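Local atomic coordinates of Alpha/beta hydrolase (Streptomyces albidoflavus, PDB entry 6KSU), a protein that probably catalyses the macrolactamization of non-ribosomal peptides, acting as a cyclase related to penicillin-binding proteins and beta-lactamases. Residues T127-L132 with W308-M313; A136-S141 with S175-C180; E300-A305 with L460-G465. All coordinates share one frame; numbering follows the deposited sequence.

Contact 1: T127-L132 with W308-M313; sequences TVRQLL and WGLGLM
R129 and L132, three residues apart on the short helix 128-132, turn part of their surface to L310 of the loop 308-313. The helix begins with T127 as its N-cap. There a capping box forms: T127 OG1 accepts from Q130 N at 3.1 Å, and Q130 OE1 in return takes T127 N, which lies well above the carbonyl plane of the amide. Threonine and glutamine suit these places because each side chain serves the other's backbone. R129 comes next. With CG placed opposite its backbone N (chi1 -169°), the aliphatic part of the arginine passes L310, CG lying 4.0 Å from L310 CD2. Farther out the chain bends and delivers the guanidinium to a salt bridge with D105, so one residue gives both apolar cover and a charge pair. L310 CD2 also lies 3.8 Å from R129 O. L132 makes the main apolar contact, its CB 3.7 Å from L310 CD2 and its CG 3.9 Å from L310 CB, the two leucines slanting across one another. At the helix end, G311 N gives L132 O a weak hydrogen bond of 3.4 Å, and the same oxygen also takes the hydroxyl of Y179. G311 has a positive phi (80°), readily adopted by glycine. One face of the W308 ring is covered by its own chain, at L312 and M313. The whole is a buried junction between the helical region and the loop joining edge strand 307-308 to its neighbour 313-315 in the antiparallel sheet, consistent with the two-part architecture of beta-lactamase-like serine hydrolases.

Contact 2: A136-S141 with S175-C180; sequences AGVVDS and SNTGYC
D140's carboxylate lies alongside the amide of N176, the two side chains pointing the same way with their planes 39° apart. The CB of D140 heads away from the helix, but CG stands opposite the backbone N (chi1 180°) and brings OD1 back to the helix start. There N176 N meets OD1 at 3.1 Å, in an almost straight bond (178°) running nearly along the C-O axis. N176 ND2 is close to OD1 but poorly angled; it donates instead to a water, 2.8 Å away, that also bonds S141 OG. D140 OD2 pairs with R466. D140 O is gripped twice from the same face of its plane, by T177 OG1 at 2.6 Å and T177 N at 3.1 Å. S175, the N-cap, uses its small hydroxyl both ways: OG donates to V139 O at 2.7 Å and accepts from G178 N at 2.7 Å. V138 adds apolar cover, CG1 lying 4.1 Å from T177 CG2. A carboxylate and two carbonyls gathered at a helix N-terminus would probably be stabilised by its partial positive charge. The bond to D140 OD1 fixes the first helical turn, from which N176 reaches the water and, by OD1, K86 NZ of a possible SxxK site.

Contact 3: E300-A305 with L460-G465; sequences EPFGLA and LLQYGG
Q462 reaches from the end of strand 458-463 toward F302 in the loop 300-305. Its CB points at the loop, and CG sits between the backbone N and the carbonyl carbon (chi1 64°). From there the extended chain passes F302 CB: CG lies 4.0 Å from F302 CB, CD 3.9 Å from the same atom, and OE1 3.5 Å from it. OE1 also passes the carbonyl of E300 and, more importantly, accepts from R448 NE, which satisfies OE1 of this buried glutamine. The F302 ring shows its edge to the backbone, CD2 being 3.9 Å from Q462 O; E300 OE1 also lies at the edge, in the ring plane. The backbone link across the contact runs from G465 N to F302 O, 2.8 Å long and bent (140°), the donor tilted 30° from the carbonyl plane. Glycines make this closeness possible. G303 faces G464, and the absence of side chains lets the two backbones come close; its positive phi suits glycine, while G464 and G465 also have positive phi and form a type I' turn. L304 covers that turn with CG, 3.5 Å from G464 O. P301, at the centre of an inverse gamma turn, bends the loop, and its O takes both L304 N, at 3.0 Å, and A305 N. Strand 458-463 lies between strands 445-451 and 466-470 of the C-terminal barrel, and its hairpin turn into 466-470 meets the loop that leads from helix 286-293 to strand 307-308.

Contacts 1 and 2 lie closest, their centres about 11 Å apart; contact 3 is about 15 Å from the centre of each. Along the chain, contact 2 falls wholly between the two segments of contact 1, whereas contacts 1 and 3 interleave: 300-305 runs through strand 307-308 into 308-313. M313 and A305 touch by their CB atoms, 3.7 Å apart, and W308 packs on P301. Contact 2 does not touch contact 3. Contact 1 joins the helical region to the sheet, contact 2 lies within the helical region, and contact 3 brings in the barrel. Each contact has a side chain (W308, N176, L304) that touches S83, K86 or Y174, an SxxK-type set, possibly the active site.

Contact 1: T127-L132 with W308-M313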
loop_
_atom_site.group_PDB
_atom_site.type_symbol
_atom_site.label_atom_id
_atom_site.label_comp_id
_atom_site.label_asym_id
_atom_site.label_seq_id
_atom_site.Cartn_x
_atom_site.Cartn_y
_atom_site.Cartn_z
ATOM N N THR A 127 -4.967 -1.939 18.937
ATOM C CA THR A 127 -4.703 -3.363 18.782
ATOM C C THR A 127 -3.981 -3.693 17.475
ATOM O O THR A 127 -4.079 -2.984 16.464
ATOM C CB THR A 127 -6.005 -4.152 18.853
ATOM O OG1 THR A 127 -6.856 -3.787 17.764
ATOM C CG2 THR A 127 -6.726 -3.855 20.193
ATOM N N VAL A 128 -3.262 -4.814 17.508
ATOM C CA VAL A 128 -2.709 -5.395 16.284
ATOM C C VAL A 128 -3.766 -5.452 15.178
ATOM O O VAL A 128 -3.501 -5.084 14.029
ATOM C CB VAL A 128 -2.109 -6.786 16.589
ATOM C CG1 VAL A 128 -1.731 -7.521 15.303
ATOM C CG2 VAL A 128 -0.895 -6.641 17.492
ATOM N N ARG A 129 -4.989 -5.875 15.505
ATOM C CA ARG A 129 -6.026 -5.927 14.474
ATOM C C ARG A 129 -6.293 -4.550 13.864
ATOM O O ARG A 129 -6.493 -4.430 12.646
ATOM C CB ARG A 129 -7.323 -6.497 15.042
ATOM C CG ARG A 129 -8.356 -6.825 13.959
ATOM C CD ARG A 129 -9.755 -7.010 14.537
ATOM N NE ARG A 129 -9.790 -8.127 15.486
ATOM C CZ ARG A 129 -9.666 -9.413 15.148
ATOM N NH1 ARG A 129 -9.501 -9.771 13.876
ATOM N NH2 ARG A 129 -9.715 -10.352 16.089
ATOM N N GLN A 130 -6.324 -3.502 14.699
ATOM C CA GLN A 130 -6.519 -2.158 14.175
ATOM C C GLN A 130 -5.315 -1.683 13.381
ATOM O O GLN A 130 -5.478 -0.946 12.408
ATOM C CB GLN A 130 -6.800 -1.177 15.313
ATOM C CG GLN A 130 -8.073 -1.482 16.098
ATOM C CD GLN A 130 -8.124 -0.745 17.424
ATOM O OE1 GLN A 130 -7.092 -0.360 17.969
ATOM N NE2 GLN A 130 -9.328 -0.556 17.957
ATOM N N LEU A 131 -4.102 -2.033 13.821
ATOM C CA LEU A 131 -2.917 -1.646 13.068
ATOM C C LEU A 131 -2.955 -2.245 11.664
ATOM O O LEU A 131 -2.838 -1.523 10.667
ATOM C CB LEU A 131 -1.647 -2.062 13.809
ATOM C CG LEU A 131 -1.302 -1.340 15.121
ATOM C CD1 LEU A 131 -0.036 -1.963 15.686
ATOM C CD2 LEU A 131 -1.096 0.129 14.928
ATOM N N LEU A 132 -3.208 -3.548 11.574
ATOM C CA LEU A 132 -3.267 -4.228 10.281
ATOM C C LEU A 132 -4.213 -3.532 9.313
ATOM O O LEU A 132 -3.965 -3.504 8.094
ATOM C CB LEU A 132 -3.723 -5.687 10.472
ATOM C CG LEU A 132 -2.719 -6.838 10.706
ATOM C CD1 LEU A 132 -1.667 -6.958 9.601
ATOM C CD2 LEU A 132 -2.017 -6.767 12.009
ATOM N N TRP A 308 -10.856 -2.439 3.489
ATOM C CA TRP A 308 -9.535 -2.886 3.911
ATOM C C TRP A 308 -9.686 -3.994 4.937
ATOM O O TRP A 308 -10.548 -3.926 5.824
ATOM C CB TRP A 308 -8.703 -1.758 4.511
ATOM C CG TRP A 308 -7.266 -1.824 4.105
ATOM C CD1 TRP A 308 -6.285 -2.594 4.658
ATOM C CD2 TRP A 308 -6.643 -1.081 3.042
ATOM N NE1 TRP A 308 -5.088 -2.378 4.000
ATOM C CE2 TRP A 308 -5.286 -1.451 3.011
ATOM C CE3 TRP A 308 -7.105 -0.122 2.131
ATOM C CZ2 TRP A 308 -4.386 -0.897 2.112
ATOM C CZ3 TRP A 308 -6.215 0.420 1.233
ATOM C CH2 TRP A 308 -4.869 0.026 1.222
ATOM N N GLY A 309 -8.833 -4.994 4.824
ATOM C CA GLY A 309 -8.811 -6.081 5.781
ATOM C C GLY A 309 -7.538 -6.041 6.599
ATOM O O GLY A 309 -7.132 -4.980 7.066
ATOM N N LEU A 310 -6.884 -7.178 6.782
ATOM C CA LEU A 310 -5.604 -7.213 7.486
ATOM C C LEU A 310 -4.510 -7.333 6.425
ATOM O O LEU A 310 -4.166 -8.425 5.989
ATOM C CB LEU A 310 -5.567 -8.359 8.489
ATOM C CG LEU A 310 -6.825 -8.510 9.355
ATOM C CD1 LEU A 310 -6.714 -9.721 10.298
ATOM C CD2 LEU A 310 -7.103 -7.236 10.146
ATOM N N GLY A 311 -3.980 -6.194 5.993
ATOM C CA GLY A 311 -2.905 -6.169 5.024
ATOM C C GLY A 311 -3.320 -6.357 3.583
ATOM O O GLY A 311 -2.446 -6.424 2.716
ATOM N N LEU A 312 -4.612 -6.482 3.306
ATOM C CA LEU A 312 -5.156 -6.456 1.957
ATOM C C LEU A 312 -6.260 -5.408 1.874
ATOM O O LEU A 312 -7.040 -5.248 2.816
ATOM C CB LEU A 312 -5.713 -7.804 1.566
ATOM C CG LEU A 312 -4.715 -8.944 1.317
ATOM C CD1 LEU A 312 -5.415 -10.260 1.572
ATOM C CD2 LEU A 312 -4.150 -8.883 -0.108
ATOM N N MET A 313 -6.324 -4.705 0.751
ATOM C CA MET A 313 -7.469 -3.885 0.386
ATOM C C MET A 313 -8.363 -4.642 -0.599
ATOM O O MET A 313 -7.940 -5.612 -1.233
ATOM C CB MET A 313 -7.016 -2.550 -0.241
ATOM C CG MET A 313 -6.614 -2.652 -1.729
ATOM S SD MET A 313 -5.748 -1.191 -2.335
ATOM C CE MET A 313 -5.260 -1.687 -3.979
#

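Contact 2: A136-S141 with S175-C180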
loop_
_atom_site.group_PDB
_atom_site.type_symbol
_atom_site.label_atom_id
_atom_site.label_comp_id
_atom_site.label_asym_id
_atom_site.label_seq_id
_atom_site.Cartn_x
_atom_site.Cartn_y
_atom_site.Cartn_z
ATOM N N ALA A 136 -6.268 2.327 13.621
ATOM C CA ALA A 136 -5.798 2.556 14.976
ATOM C C ALA A 136 -5.660 4.031 15.316
ATOM O O ALA A 136 -5.360 4.359 16.471
ATOM C CB ALA A 136 -4.463 1.854 15.214
ATOM N N GLY A 137 -5.877 4.924 14.356
ATOM C CA GLY A 137 -5.732 6.330 14.638
ATOM C C GLY A 137 -4.306 6.816 14.690
ATOM O O GLY A 137 -4.064 7.929 15.166
ATOM N N VAL A 138 -3.358 6.021 14.214
ATOM C CA VAL A 138 -1.972 6.458 14.106
ATOM C C VAL A 138 -1.824 7.383 12.901
ATOM O O VAL A 138 -2.409 7.146 11.835
ATOM C CB VAL A 138 -1.033 5.238 14.003
ATOM C CG1 VAL A 138 0.374 5.626 14.408
ATOM C CG2 VAL A 138 -1.546 4.075 14.876
ATOM N N VAL A 139 -1.040 8.445 13.068
ATOM C CA VAL A 139 -0.698 9.327 11.958
ATOM C C VAL A 139 0.092 8.549 10.898
ATOM O O VAL A 139 0.586 7.444 11.151
ATOM C CB VAL A 139 0.097 10.553 12.444
ATOM C CG1 VAL A 139 -0.753 11.417 13.375
ATOM C CG2 VAL A 139 1.355 10.109 13.155
ATOM N N ASP A 140 0.237 9.131 9.715
ATOM C CA ASP A 140 0.867 8.411 8.614
ATOM C C ASP A 140 2.389 8.359 8.767
ATOM O O ASP A 140 2.976 7.273 8.749
ATOM C CB ASP A 140 0.447 9.037 7.281
ATOM C CG ASP A 140 1.073 8.331 6.069
ATOM O OD1 ASP A 140 1.539 7.171 6.200
ATOM O OD2 ASP A 140 1.096 8.943 4.978
ATOM N N SER A 141 3.038 9.502 8.982
ATOM C CA SER A 141 4.493 9.588 9.016
ATOM C C SER A 141 4.964 10.297 10.274
ATOM O O SER A 141 4.418 11.340 10.648
ATOM C CB SER A 141 5.024 10.344 7.797
ATOM O OG SER A 141 4.395 9.869 6.624
ATOM N N SER A 175 -1.563 4.380 7.255
ATOM C CA SER A 175 -0.492 4.726 8.191
ATOM C C SER A 175 0.703 3.802 7.958
ATOM O O SER A 175 0.636 2.609 8.248
ATOM C CB SER A 175 -0.996 4.637 9.640
ATOM O OG SER A 175 0.059 4.822 10.566
ATOM N N ASN A 176 1.786 4.352 7.409
ATOM C CA ASN A 176 3.044 3.621 7.369
ATOM C C ASN A 176 3.555 3.360 8.775
ATOM O O ASN A 176 4.112 2.293 9.066
ATOM C CB ASN A 176 4.079 4.420 6.562
ATOM C CG ASN A 176 3.757 4.470 5.083
ATOM O OD1 ASN A 176 3.513 3.440 4.468
ATOM N ND2 ASN A 176 3.728 5.668 4.512
ATOM N N THR A 177 3.391 4.347 9.652
ATOM C CA THR A 177 3.840 4.226 11.032
ATOM C C THR A 177 3.107 3.110 11.755
ATOM O O THR A 177 3.695 2.403 12.585
ATOM C CB THR A 177 3.624 5.562 11.734
ATOM O OG1 THR A 177 4.229 6.597 10.945
ATOM C CG2 THR A 177 4.225 5.551 13.138
ATOM N N GLY A 178 1.822 2.934 11.454
ATOM C CA GLY A 178 1.104 1.812 12.027
ATOM C C GLY A 178 1.787 0.490 11.731
ATOM O O GLY A 178 1.870 -0.392 12.595
ATOM N N TYR A 179 2.322 0.346 10.522
ATOM C CA TYR A 179 2.970 -0.912 10.213
ATOM C C TYR A 179 4.377 -0.967 10.781
ATOM O O TYR A 179 4.839 -2.047 11.154
ATOM C CB TYR A 179 2.947 -1.163 8.713
ATOM C CG TYR A 179 1.735 -1.984 8.315
ATOM C CD1 TYR A 179 1.874 -3.301 7.872
ATOM C CD2 TYR A 179 0.447 -1.451 8.408
ATOM C CE1 TYR A 179 0.773 -4.054 7.514
ATOM C CE2 TYR A 179 -0.671 -2.211 8.055
ATOM C CZ TYR A 179 -0.489 -3.508 7.603
ATOM O OH TYR A 179 -1.568 -4.266 7.244
ATOM N N CYS A 180 5.041 0.180 10.922
ATOM C CA CYS A 180 6.321 0.174 11.615
ATOM C C CYS A 180 6.151 -0.268 13.061
ATOM O O CYS A 180 7.022 -0.950 13.615
ATOM C CB CYS A 180 6.965 1.550 11.523
ATOM S SG CYS A 180 7.288 2.050 9.802
HETATM O O HOH W 1 5.620 7.497 5.553
#

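Contact 3: E300-A305 with L460-G465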
loop_
_atom_site.group_PDB
_atom_site.type_symbol
_atom_site.label_atom_id
_atom_site.label_comp_id
_atom_site.label_asym_id
_atom_site.label_seq_id
_atom_site.Cartn_x
_atom_site.Cartn_y
_atom_site.Cartn_z
ATOM N N GLU A 300 -14.802 2.725 5.706
ATOM C CA GLU A 300 -14.391 2.691 4.303
ATOM C C GLU A 300 -13.060 3.423 4.093
ATOM O O GLU A 300 -12.887 4.543 4.588
ATOM C CB GLU A 300 -15.480 3.301 3.415
ATOM C CG GLU A 300 -15.450 2.797 1.961
ATOM C CD GLU A 300 -15.792 3.875 0.912
ATOM O OE1 GLU A 300 -16.824 4.565 1.076
ATOM O OE2 GLU A 300 -15.030 4.016 -0.082
ATOM N N PRO A 301 -12.084 2.819 3.358
ATOM C CA PRO A 301 -10.828 3.528 2.987
ATOM C C PRO A 301 -11.066 4.528 1.864
ATOM O O PRO A 301 -10.694 4.323 0.701
ATOM C CB PRO A 301 -9.901 2.374 2.570
ATOM C CG PRO A 301 -10.803 1.291 2.117
ATOM C CD PRO A 301 -12.141 1.452 2.813
ATOM N N PHE A 302 -11.692 5.651 2.225
ATOM C CA PHE A 302 -12.251 6.566 1.237
ATOM C C PHE A 302 -11.167 7.173 0.352
ATOM O O PHE A 302 -10.250 7.838 0.840
ATOM C CB PHE A 302 -13.048 7.666 1.946
ATOM C CG PHE A 302 -13.931 8.430 1.035
ATOM C CD1 PHE A 302 -15.090 7.852 0.542
ATOM C CD2 PHE A 302 -13.599 9.711 0.648
ATOM C CE1 PHE A 302 -15.906 8.536 -0.315
ATOM C CE2 PHE A 302 -14.411 10.409 -0.213
ATOM C CZ PHE A 302 -15.568 9.815 -0.699
ATOM N N GLY A 303 -11.287 6.966 -0.952
ATOM C CA GLY A 303 -10.312 7.474 -1.895
ATOM C C GLY A 303 -9.153 6.548 -2.223
ATOM O O GLY A 303 -8.233 6.970 -2.932
ATOM N N LEU A 304 -9.160 5.298 -1.717
ATOM C CA LEU A 304 -8.118 4.294 -1.973
ATOM C C LEU A 304 -8.680 2.940 -2.388
ATOM O O LEU A 304 -8.207 2.371 -3.369
ATOM C CB LEU A 304 -7.222 4.115 -0.738
ATOM C CG LEU A 304 -5.889 4.860 -0.646
ATOM C CD1 LEU A 304 -5.022 4.254 0.471
ATOM C CD2 LEU A 304 -5.140 4.875 -1.995
ATOM N N ALA A 305 -9.673 2.414 -1.673
ATOM C CA ALA A 305 -10.275 1.127 -1.996
ATOM C C ALA A 305 -11.700 1.104 -1.458
ATOM O O ALA A 305 -12.128 2.007 -0.726
ATOM C CB ALA A 305 -9.461 -0.031 -1.405
ATOM N N LEU A 460 -13.600 15.016 11.020
ATOM C CA LEU A 460 -12.584 14.470 10.133
ATOM C C LEU A 460 -12.806 14.917 8.700
ATOM O O LEU A 460 -13.944 15.034 8.235
ATOM C CB LEU A 460 -12.573 12.936 10.154
ATOM C CG LEU A 460 -11.935 12.340 11.391
ATOM C CD1 LEU A 460 -11.781 10.841 11.184
ATOM C CD2 LEU A 460 -10.601 13.034 11.621
ATOM N N LEU A 461 -11.695 15.137 8.014
ATOM C CA LEU A 461 -11.628 15.192 6.565
ATOM C C LEU A 461 -10.802 13.994 6.102
ATOM O O LEU A 461 -9.695 13.771 6.609
ATOM C CB LEU A 461 -10.993 16.527 6.151
ATOM C CG LEU A 461 -10.618 16.980 4.744
ATOM C CD1 LEU A 461 -10.465 18.515 4.759
ATOM C CD2 LEU A 461 -9.356 16.286 4.166
ATOM N N GLN A 462 -11.337 13.191 5.174
ATOM C CA GLN A 462 -10.504 12.153 4.588
ATOM C C GLN A 462 -10.564 12.179 3.063
ATOM O O GLN A 462 -11.597 12.487 2.461
ATOM C CB GLN A 462 -10.835 10.744 5.161
ATOM C CG GLN A 462 -12.191 10.189 4.891
ATOM C CD GLN A 462 -12.431 8.865 5.607
ATOM O OE1 GLN A 462 -13.456 8.232 5.395
ATOM N NE2 GLN A 462 -11.486 8.443 6.456
ATOM N N TYR A 463 -9.411 11.867 2.460
ATOM C CA TYR A 463 -9.170 11.772 1.019
ATOM C C TYR A 463 -7.884 10.989 0.804
ATOM O O TYR A 463 -6.981 11.028 1.643
ATOM C CB TYR A 463 -9.034 13.153 0.351
ATOM C CG TYR A 463 -7.700 13.860 0.587
ATOM C CD1 TYR A 463 -6.697 13.843 -0.387
ATOM C CD2 TYR A 463 -7.448 14.561 1.771
ATOM C CE1 TYR A 463 -5.483 14.504 -0.195
ATOM C CE2 TYR A 463 -6.226 15.217 1.984
ATOM C CZ TYR A 463 -5.248 15.185 0.984
ATOM O OH TYR A 463 -4.033 15.821 1.152
ATOM N N GLY A 464 -7.786 10.325 -0.348
ATOM C CA GLY A 464 -6.645 9.443 -0.603
ATOM C C GLY A 464 -6.421 8.419 0.504
ATOM O O GLY A 464 -5.288 8.016 0.769
ATOM N N GLY A 465 -7.495 8.016 1.186
ATOM C CA GLY A 465 -7.419 7.074 2.288
ATOM C C GLY A 465 -6.739 7.574 3.546
ATOM O O GLY A 465 -6.573 6.791 4.480
#